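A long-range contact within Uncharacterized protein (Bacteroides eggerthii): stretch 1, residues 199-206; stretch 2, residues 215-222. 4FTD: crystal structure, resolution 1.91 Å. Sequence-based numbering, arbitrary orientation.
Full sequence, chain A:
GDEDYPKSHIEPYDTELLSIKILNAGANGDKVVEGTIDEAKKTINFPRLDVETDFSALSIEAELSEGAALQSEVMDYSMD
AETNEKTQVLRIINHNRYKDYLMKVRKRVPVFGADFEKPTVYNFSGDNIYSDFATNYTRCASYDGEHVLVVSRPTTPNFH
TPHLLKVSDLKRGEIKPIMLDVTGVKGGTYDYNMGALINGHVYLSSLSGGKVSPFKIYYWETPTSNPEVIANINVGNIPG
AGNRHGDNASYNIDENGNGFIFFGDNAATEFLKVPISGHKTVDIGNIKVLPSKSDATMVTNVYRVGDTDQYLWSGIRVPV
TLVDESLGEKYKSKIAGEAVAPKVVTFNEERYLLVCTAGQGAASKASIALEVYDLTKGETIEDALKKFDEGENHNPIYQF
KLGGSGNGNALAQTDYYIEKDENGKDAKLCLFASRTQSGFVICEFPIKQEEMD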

# COMPACT_ATOMS: atom_id res chain seq x y z
N ASN A 199 -6.17 -14.78 6.56
CA ASN A 199 -7.54 -15.30 6.66
C ASN A 199 -8.00 -15.42 8.09
O ASN A 199 -8.78 -16.28 8.43
N GLY A 200 -7.49 -14.58 8.97
CA GLY A 200 -7.80 -14.71 10.39
C GLY A 200 -7.04 -15.81 11.14
O GLY A 200 -7.33 -16.05 12.31
N HIS A 201 -6.12 -16.50 10.47
CA HIS A 201 -5.32 -17.56 11.08
C HIS A 201 -3.89 -17.08 11.29
O HIS A 201 -3.42 -16.20 10.58
N VAL A 202 -3.19 -17.71 12.22
CA VAL A 202 -1.78 -17.47 12.42
C VAL A 202 -0.97 -18.65 11.89
O VAL A 202 -1.32 -19.83 12.09
N TYR A 203 0.10 -18.31 11.17
CA TYR A 203 1.09 -19.26 10.74
C TYR A 203 2.43 -18.85 11.31
O TYR A 203 2.77 -17.68 11.22
N LEU A 204 3.20 -19.80 11.84
CA LEU A 204 4.58 -19.57 12.20
C LEU A 204 5.45 -20.67 11.60
O LEU A 204 5.03 -21.79 11.46
N SER A 205 6.73 -20.35 11.35
CA SER A 205 7.68 -21.33 10.89
C SER A 205 8.96 -21.26 11.72
O SER A 205 9.37 -20.17 12.13
N SER A 206 9.60 -22.42 11.91
CA SER A 206 10.86 -22.50 12.62
C SER A 206 12.01 -22.01 11.71
O SER A 206 11.78 -21.71 10.52
N PHE A 215 12.25 -28.34 10.17
CA PHE A 215 11.69 -27.18 9.54
C PHE A 215 10.17 -27.29 9.62
O PHE A 215 9.56 -27.92 8.80
N LYS A 216 9.62 -26.66 10.65
CA LYS A 216 8.24 -26.87 11.05
C LYS A 216 7.42 -25.66 10.77
O LYS A 216 7.95 -24.54 10.79
N ILE A 217 6.16 -25.90 10.42
CA ILE A 217 5.15 -24.87 10.19
C ILE A 217 3.97 -25.21 11.10
O ILE A 217 3.50 -26.36 11.15
N TYR A 218 3.55 -24.18 11.81
CA TYR A 218 2.48 -24.24 12.76
C TYR A 218 1.32 -23.33 12.36
O TYR A 218 1.54 -22.27 11.74
N TYR A 219 0.12 -23.71 12.82
CA TYR A 219 -1.12 -23.06 12.47
C TYR A 219 -2.03 -22.89 13.69
O TYR A 219 -2.20 -23.84 14.48
N TRP A 220 -2.62 -21.70 13.81
CA TRP A 220 -3.63 -21.40 14.80
C TRP A 220 -4.88 -20.97 14.07
O TRP A 220 -4.86 -19.97 13.32
N GLU A 221 -5.96 -21.71 14.27
CA GLU A 221 -7.24 -21.40 13.63
C GLU A 221 -7.74 -20.03 14.06
O GLU A 221 -8.16 -19.21 13.25
N THR A 222 -7.70 -19.81 15.37
CA THR A 222 -8.06 -18.56 15.99
C THR A 222 -6.97 -18.22 17.03
O THR A 222 -6.21 -19.10 17.43

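The apolar centre lies on the sheet face shared by V202, L204, Y218 and W220. V202 (chi1 t) sits directly across the antiparallel ladder from W220, their CB atoms 3.9 Å apart. With chi1 at -76° (m), the W220 indole runs along the sheet to L204, itself m,t, whose CG lies 3.7 Å from W220 CZ3; the tryptophan thus contacts two successive side chains of the opposing strand on this face. The ring of Y218 (chi1 m) runs along the sheet on the side of its CB remote from W220, and its OH accepts a hydrogen bond from K216 NZ (3.0 Å).

On the other face, Y203 (m) and Y219 (t) form an edge-to-face pair: the edge of Y219 meets the face of Y203, with Y203 CZ 3.7 Å from Y219 CD1. Beside them, S205 (p) and I217 (m,t) make a looser contact, CB to CG1 at 4.4 Å.

Polar contacts close both ends. H201 (chi1 m) directs ND1 to the backbone of E221, donating a hydrogen bond to E221 O (2.9 Å), while Y219 OH lies over its ring face and donates to E221 OE1 (2.9 Å). At the far end, S206 (p), whose CA-to-CB bond points toward the neighbouring strand, accepts a hydrogen bond at OG from K216 N (2.9 Å), a side chain extending the backbone ladder.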

# COMPACT_ATOMS: atom_id res chain seq x y z
CB ASN A 199 -7.69 -16.66 5.91
CG ASN A 199 -7.36 -16.57 4.42
OD1 ASN A 199 -7.72 -15.60 3.77
ND2 ASN A 199 -6.68 -17.59 3.89
CB HIS A 201 -5.26 -18.77 10.14
CG HIS A 201 -6.59 -19.16 9.61
ND1 HIS A 201 -7.67 -19.42 10.42
CD2 HIS A 201 -7.03 -19.31 8.34
CE1 HIS A 201 -8.72 -19.71 9.67
NE2 HIS A 201 -8.35 -19.67 8.41
CB VAL A 202 -1.45 -17.23 13.89
CG1 VAL A 202 0.05 -16.99 14.05
CG2 VAL A 202 -2.30 -16.08 14.41
CB TYR A 203 1.25 -19.22 9.24
CG TYR A 203 0.05 -19.72 8.46
CD1 TYR A 203 -1.07 -18.89 8.23
CD2 TYR A 203 0.01 -21.01 8.00
CE1 TYR A 203 -2.19 -19.38 7.54
CE2 TYR A 203 -1.08 -21.47 7.29
CZ TYR A 203 -2.17 -20.65 7.06
OH TYR A 203 -3.29 -21.13 6.42
CB LEU A 204 4.78 -19.55 13.71
CG LEU A 204 4.12 -18.50 14.63
CD1 LEU A 204 4.61 -18.68 16.04
CD2 LEU A 204 4.38 -17.09 14.15
CB SER A 205 7.98 -21.13 9.41
OG SER A 205 8.29 -19.76 9.07
CB SER A 206 11.11 -23.95 13.10
OG SER A 206 11.46 -24.84 12.06
CB PHE A 215 12.23 -27.04 8.12
CG PHE A 215 11.88 -25.73 7.44
CD1 PHE A 215 11.93 -24.50 8.11
CD2 PHE A 215 11.67 -25.70 6.05
CE1 PHE A 215 11.64 -23.31 7.48
CE2 PHE A 215 11.40 -24.50 5.40
CZ PHE A 215 11.40 -23.30 6.11
CB LYS A 216 8.20 -27.26 12.53
CG LYS A 216 8.99 -28.54 12.82
CD LYS A 216 9.00 -28.92 14.29
CE LYS A 216 7.67 -29.48 14.69
NZ LYS A 216 7.67 -29.71 16.14
CB ILE A 217 4.67 -24.79 8.74
CG1 ILE A 217 5.89 -24.68 7.78
CG2 ILE A 217 3.70 -23.66 8.52
CD1 ILE A 217 5.54 -24.73 6.31
CB TYR A 218 3.00 -23.78 14.10
CG TYR A 218 4.16 -24.60 14.65
CD1 TYR A 218 5.47 -24.28 14.33
CD2 TYR A 218 3.92 -25.70 15.50
CE1 TYR A 218 6.55 -24.99 14.88
CE2 TYR A 218 4.98 -26.43 16.04
CZ TYR A 218 6.29 -26.08 15.72
OH TYR A 218 7.33 -26.74 16.28
CB TYR A 219 -1.84 -23.95 11.43
CG TYR A 219 -3.26 -23.52 11.01
CD1 TYR A 219 -3.46 -22.63 9.96
CD2 TYR A 219 -4.38 -24.10 11.58
CE1 TYR A 219 -4.73 -22.29 9.55
CE2 TYR A 219 -5.65 -23.74 11.18
CZ TYR A 219 -5.82 -22.83 10.16
OH TYR A 219 -7.07 -22.46 9.73
CB TRP A 220 -3.19 -20.23 15.70
CG TRP A 220 -2.17 -20.62 16.71
CD1 TRP A 220 -2.39 -20.85 18.05
CD2 TRP A 220 -0.78 -20.77 16.49
NE1 TRP A 220 -1.22 -21.20 18.66
CE2 TRP A 220 -0.20 -21.13 17.73
CE3 TRP A 220 0.05 -20.67 15.36
CZ2 TRP A 220 1.16 -21.38 17.87
CZ3 TRP A 220 1.40 -20.90 15.51
CH2 TRP A 220 1.94 -21.25 16.75
CB GLU A 221 -8.27 -22.48 14.02
CG GLU A 221 -9.67 -22.32 13.44
CD GLU A 221 -9.79 -22.67 11.97
OE1 GLU A 221 -9.06 -23.56 11.46
OE2 GLU A 221 -10.66 -22.05 11.31
CB THR A 222 -9.40 -18.67 16.79
OG1 THR A 222 -9.15 -19.36 18.03
CG2 THR A 222 -10.51 -19.40 16.02